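Local coordinates for protein afamin (Homo sapiens, PDB 6FAK) that carries hydrophobic molecules in body fluids, binds vitamin E and keeps lipidated Wnt proteins soluble and active, at residues R524-F529 against S547-F552; P501-D506 against L530-K535. All coordinates share one frame; numbering follows the deposited sequence.

Contact 1. Residues R524-F529 against S547-F552; sequences RKTDRF and SLFTNF
F529 drives the edge of its ring into the face of F552, a T-shaped stack with centroids 4.8 Å apart and planes at 70°. Its CZ does the touching: it stands over the middle of the F552 ring, 3.5 Å from CG of F552. With CG anti to the backbone N (chi1 174°), F529 carries its ring straight out toward the second helix. F552 holds CG anti to its carbonyl carbon, beside the backbone N, and at that turn its ring presents a face to the F529 edge. Were F552 cut back to alanine, the CZ end of F529 would probably lose the face it abuts, with a gap left between the helices.

F549 meets F529 rim to rim, with F549 CE1 4.1 Å from F529 CD1. Farther along the same rim, the methyl CG2 of T526 sits in the F549 ring plane, 3.8 Å from CZ of F549. The threonine hydroxyl is spent on its own helix, bonding L522 O. Aromatic rings thus bridge a wide spacing: the helix axes come no closer than 12.0 Å and run roughly antiparallel, at 141°.

This is helix-to-helix packing inside the third domain of the all-helical albumin fold. Y408 of helix 376-417 meets F549 edge-to-face and also touches T526 and D527, while P574 packs on F552. Helix 423-440 packs on another side of helix 521-536, where E424 forms salt bridges with R524 and R528.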
# COMPACT_ATOMS: atom_id res chain seq x y z
N ARG A 524 -16.76 -3.27 -11.76
CA ARG A 524 -16.65 -4.05 -10.54
C ARG A 524 -17.64 -5.23 -10.52
O ARG A 524 -17.28 -6.33 -10.10
CB ARG A 524 -16.76 -3.18 -9.27
CG ARG A 524 -16.27 -3.90 -8.01
CD ARG A 524 -15.86 -2.98 -6.86
NE ARG A 524 -14.41 -2.76 -6.83
CZ ARG A 524 -13.51 -3.36 -6.03
NH1 ARG A 524 -13.88 -4.29 -5.12
NH2 ARG A 524 -12.23 -3.05 -6.15
N LYS A 525 -18.84 -5.01 -11.03
CA LYS A 525 -19.86 -6.07 -11.19
C LYS A 525 -19.44 -7.20 -12.11
O LYS A 525 -19.68 -8.38 -11.81
CB LYS A 525 -21.17 -5.46 -11.70
CG LYS A 525 -22.07 -6.34 -12.58
CD LYS A 525 -22.79 -7.47 -11.81
CE LYS A 525 -23.12 -8.70 -12.67
NZ LYS A 525 -23.86 -9.77 -11.93
N THR A 526 -18.90 -6.84 -13.26
CA THR A 526 -18.31 -7.82 -14.17
C THR A 526 -17.17 -8.63 -13.50
O THR A 526 -17.10 -9.86 -13.65
CB THR A 526 -17.78 -7.11 -15.41
OG1 THR A 526 -18.90 -6.50 -16.07
CG2 THR A 526 -17.05 -8.08 -16.39
N ASP A 527 -16.33 -7.91 -12.75
CA ASP A 527 -15.18 -8.50 -12.08
C ASP A 527 -15.65 -9.50 -11.01
O ASP A 527 -15.08 -10.59 -10.88
CB ASP A 527 -14.28 -7.41 -11.50
CG ASP A 527 -13.53 -6.63 -12.57
OD1 ASP A 527 -13.61 -6.90 -13.79
OD2 ASP A 527 -12.82 -5.69 -12.20
N ARG A 528 -16.68 -9.13 -10.27
CA ARG A 528 -17.24 -10.02 -9.25
C ARG A 528 -17.86 -11.25 -9.83
O ARG A 528 -17.69 -12.32 -9.27
CB ARG A 528 -18.29 -9.37 -8.38
CG ARG A 528 -17.82 -8.22 -7.53
CD ARG A 528 -19.05 -7.74 -6.78
NE ARG A 528 -18.78 -6.53 -6.04
CZ ARG A 528 -19.18 -5.29 -6.34
NH1 ARG A 528 -19.94 -5.05 -7.41
NH2 ARG A 528 -18.83 -4.28 -5.54
N PHE A 529 -18.54 -11.08 -10.94
CA PHE A 529 -19.10 -12.23 -11.68
C PHE A 529 -18.03 -13.27 -12.03
O PHE A 529 -18.20 -14.49 -11.77
CB PHE A 529 -19.88 -11.74 -12.94
CG PHE A 529 -20.36 -12.85 -13.82
CD1 PHE A 529 -19.54 -13.35 -14.84
CD2 PHE A 529 -21.62 -13.37 -13.66
CE1 PHE A 529 -19.96 -14.41 -15.64
CE2 PHE A 529 -22.05 -14.45 -14.45
CZ PHE A 529 -21.20 -14.96 -15.45
N SER A 547 -13.20 -19.14 -21.71
CA SER A 547 -14.18 -19.37 -22.76
C SER A 547 -15.62 -19.14 -22.29
O SER A 547 -16.38 -18.44 -22.96
CB SER A 547 -14.03 -20.76 -23.33
OG SER A 547 -12.78 -20.92 -24.02
N LEU A 548 -15.96 -19.69 -21.14
CA LEU A 548 -17.27 -19.50 -20.59
C LEU A 548 -17.58 -18.04 -20.28
O LEU A 548 -18.68 -17.55 -20.51
CB LEU A 548 -17.45 -20.38 -19.36
CG LEU A 548 -18.80 -20.40 -18.65
CD1 LEU A 548 -19.90 -20.84 -19.61
CD2 LEU A 548 -18.69 -21.36 -17.47
N PHE A 549 -16.60 -17.37 -19.68
CA PHE A 549 -16.73 -15.95 -19.40
C PHE A 549 -16.97 -15.13 -20.67
O PHE A 549 -17.81 -14.23 -20.67
CB PHE A 549 -15.48 -15.44 -18.69
CG PHE A 549 -15.53 -13.99 -18.42
CD1 PHE A 549 -16.41 -13.47 -17.49
CD2 PHE A 549 -14.71 -13.13 -19.12
CE1 PHE A 549 -16.47 -12.11 -17.22
CE2 PHE A 549 -14.75 -11.76 -18.84
CZ PHE A 549 -15.64 -11.26 -17.90
N THR A 550 -16.22 -15.41 -21.73
CA THR A 550 -16.42 -14.68 -22.97
C THR A 550 -17.77 -15.01 -23.61
O THR A 550 -18.30 -14.17 -24.29
CB THR A 550 -15.34 -14.90 -24.06
OG1 THR A 550 -15.41 -16.26 -24.56
CG2 THR A 550 -14.00 -14.56 -23.49
N ASN A 551 -18.30 -16.22 -23.39
CA ASN A 551 -19.68 -16.55 -23.82
C ASN A 551 -20.71 -15.59 -23.13
O ASN A 551 -21.50 -14.90 -23.79
CB ASN A 551 -19.95 -18.01 -23.49
CG ASN A 551 -21.19 -18.57 -24.18
OD1 ASN A 551 -22.12 -17.85 -24.52
ND2 ASN A 551 -21.23 -19.86 -24.30
N PHE A 552 -20.66 -15.54 -21.80
CA PHE A 552 -21.49 -14.64 -21.01
C PHE A 552 -21.33 -13.19 -21.46
O PHE A 552 -22.32 -12.47 -21.60
CB PHE A 552 -21.16 -14.76 -19.52
CG PHE A 552 -21.88 -15.85 -18.81
CD1 PHE A 552 -23.20 -15.71 -18.47
CD2 PHE A 552 -21.18 -16.97 -18.36
CE1 PHE A 552 -23.85 -16.70 -17.72
CE2 PHE A 552 -21.82 -17.97 -17.64
CZ PHE A 552 -23.16 -17.83 -17.30

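Contact 2. Residues P501-D506 against L530-K535; sequences PPFSQD and LVNLVK
F503 points its ring, CZ foremost, at the helix surface of N532 and K535, and the closest meeting is with lysine methylenes. CZ of F503 rests 3.6 Å from CB of K535, and the same ring carbon lies 4.0 Å from CD of K535. The lysine chain runs on fully extended beyond CG, crossing the phenylalanine at about a right angle; its aliphatic part does the packing while its end leads away from the ring. F508 and L507, just downstream of the strand, add to this packing by touching F503 and N532 respectively.

Polar atoms also lie beside the ring, in loose contact. N532 OD1 approaches CE1 of F503 at 4.1 Å, with the amide plane turned 41° from the ring plane. The backbone O of N532 lies over one face of the phenyl ring, and P501 O over the opposite face, 3.6 Å above the plane and offset toward the rim.

The hydrogen bonds that matter go to other parts of the chain. N532 OD1 pairs with T423 OG1, and K535 NZ reaches both T423 OG1 and L421 O, so the two helix side chains share T423 at the start of helix 423-440. F503 itself is held through its backbone, which pairs with F585 in a short two-strand antiparallel ladder; that partner strand lies in the terminal ENLYFQ sequence, very probably a protease-site remnant of the construct.

Within the third albumin domain, then, the segment upstream of helix 521-536 packs back on that helix through a buried ring in contact with lysine methylenes, with backbone oxygens over its two faces. K535 serves two purposes, methylenes for the ring and ammonium for L421 and T423; with N532 OD1 and K535 NZ both satisfied by outside partners, what joins 501-506 to 530-535 is van der Waals packing.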
# COMPACT_ATOMS: atom_id res chain seq x y z
N PRO A 501 -18.76 -22.54 -0.97
CA PRO A 501 -20.13 -22.59 -0.47
C PRO A 501 -21.12 -22.60 -1.63
O PRO A 501 -20.73 -22.48 -2.77
CB PRO A 501 -20.23 -21.28 0.28
CG PRO A 501 -19.48 -20.33 -0.63
CD PRO A 501 -18.30 -21.11 -1.09
N PRO A 502 -22.43 -22.79 -1.36
CA PRO A 502 -23.39 -22.59 -2.43
C PRO A 502 -23.37 -21.13 -2.84
O PRO A 502 -22.99 -20.28 -2.00
CB PRO A 502 -24.76 -22.90 -1.77
CG PRO A 502 -24.45 -23.49 -0.44
CD PRO A 502 -23.06 -23.08 -0.07
N PHE A 503 -23.70 -20.86 -4.08
CA PHE A 503 -23.87 -19.53 -4.58
C PHE A 503 -25.29 -19.38 -5.12
O PHE A 503 -25.77 -20.25 -5.83
CB PHE A 503 -22.92 -19.23 -5.73
CG PHE A 503 -21.48 -19.19 -5.33
CD1 PHE A 503 -20.97 -18.13 -4.55
CD2 PHE A 503 -20.63 -20.20 -5.68
CE1 PHE A 503 -19.61 -18.10 -4.15
CE2 PHE A 503 -19.28 -20.19 -5.28
CZ PHE A 503 -18.78 -19.11 -4.55
N SER A 504 -25.96 -18.29 -4.83
CA SER A 504 -27.28 -18.15 -5.49
C SER A 504 -27.18 -17.84 -7.00
O SER A 504 -26.26 -17.21 -7.49
CB SER A 504 -28.18 -17.14 -4.83
OG SER A 504 -27.59 -15.89 -4.85
N GLN A 505 -28.25 -18.22 -7.70
CA GLN A 505 -28.35 -17.98 -9.13
C GLN A 505 -28.33 -16.50 -9.44
O GLN A 505 -27.83 -16.11 -10.46
CB GLN A 505 -29.57 -18.71 -9.70
CG GLN A 505 -29.55 -18.92 -11.19
CD GLN A 505 -30.27 -20.20 -11.65
OE1 GLN A 505 -29.90 -21.32 -11.25
NE2 GLN A 505 -31.28 -20.04 -12.49
N ASP A 506 -28.79 -15.66 -8.53
CA ASP A 506 -28.73 -14.22 -8.73
C ASP A 506 -27.35 -13.61 -8.86
O ASP A 506 -27.23 -12.52 -9.44
CB ASP A 506 -29.48 -13.45 -7.64
CG ASP A 506 -29.85 -12.00 -8.09
OD1 ASP A 506 -30.67 -11.86 -9.04
OD2 ASP A 506 -29.30 -11.02 -7.53
N LEU A 530 -16.93 -12.79 -12.61
CA LEU A 530 -15.85 -13.68 -13.01
C LEU A 530 -15.23 -14.44 -11.83
O LEU A 530 -15.02 -15.66 -11.93
CB LEU A 530 -14.78 -12.96 -13.78
CG LEU A 530 -13.62 -13.83 -14.24
CD1 LEU A 530 -13.96 -15.06 -15.07
CD2 LEU A 530 -12.69 -12.95 -15.05
N VAL A 531 -14.99 -13.72 -10.73
CA VAL A 531 -14.44 -14.31 -9.56
C VAL A 531 -15.38 -15.37 -9.00
O VAL A 531 -14.94 -16.50 -8.73
CB VAL A 531 -14.01 -13.26 -8.52
CG1 VAL A 531 -13.66 -13.88 -7.17
CG2 VAL A 531 -12.81 -12.50 -9.05
N ASN A 532 -16.64 -15.03 -8.82
CA ASN A 532 -17.65 -16.01 -8.34
C ASN A 532 -17.77 -17.23 -9.26
O ASN A 532 -17.85 -18.38 -8.80
CB ASN A 532 -19.01 -15.34 -8.10
CG ASN A 532 -18.98 -14.37 -6.94
OD1 ASN A 532 -18.30 -14.63 -5.93
ND2 ASN A 532 -19.71 -13.27 -7.04
N LEU A 533 -17.69 -17.00 -10.57
CA LEU A 533 -17.70 -18.09 -11.54
C LEU A 533 -16.52 -19.07 -11.36
O LEU A 533 -16.72 -20.33 -11.44
CB LEU A 533 -17.70 -17.54 -12.96
CG LEU A 533 -17.92 -18.56 -14.06
CD1 LEU A 533 -19.32 -19.17 -13.98
CD2 LEU A 533 -17.66 -17.88 -15.39
N VAL A 534 -15.33 -18.49 -11.12
CA VAL A 534 -14.12 -19.26 -10.94
C VAL A 534 -14.22 -20.07 -9.65
O VAL A 534 -13.79 -21.21 -9.63
CB VAL A 534 -12.81 -18.43 -10.97
CG1 VAL A 534 -11.62 -19.30 -10.72
CG2 VAL A 534 -12.58 -17.80 -12.35
N LYS A 535 -14.77 -19.48 -8.58
CA LYS A 535 -14.99 -20.23 -7.31
C LYS A 535 -15.95 -21.37 -7.59
O LYS A 535 -15.69 -22.54 -7.22
CB LYS A 535 -15.57 -19.33 -6.23
CG LYS A 535 -14.56 -18.37 -5.64
CD LYS A 535 -15.15 -17.46 -4.61
CE LYS A 535 -14.07 -16.60 -4.01
NZ LYS A 535 -14.61 -15.73 -2.97

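How the contacts relate
Both contacts draw on helix 521-536, contact 1 on residues 524-529 and contact 2 on the turns that follow, 530-535; their centres lie 11 Å apart. Along the chain the order is 501-506, 524-529, 530-535, 547-552, so the two pairings interleave. They also touch directly: CD1 of F549 packs 3.8 Å from CD1 of L530. The shared helix therefore receives helix 542-560 and the extended segment around strand 503-504, which ties pieces from before and after it into one packed unit. All four segments belong to the third albumin domain, apart in sequence from the hydrophobic-ligand pocket region of residues 194-298.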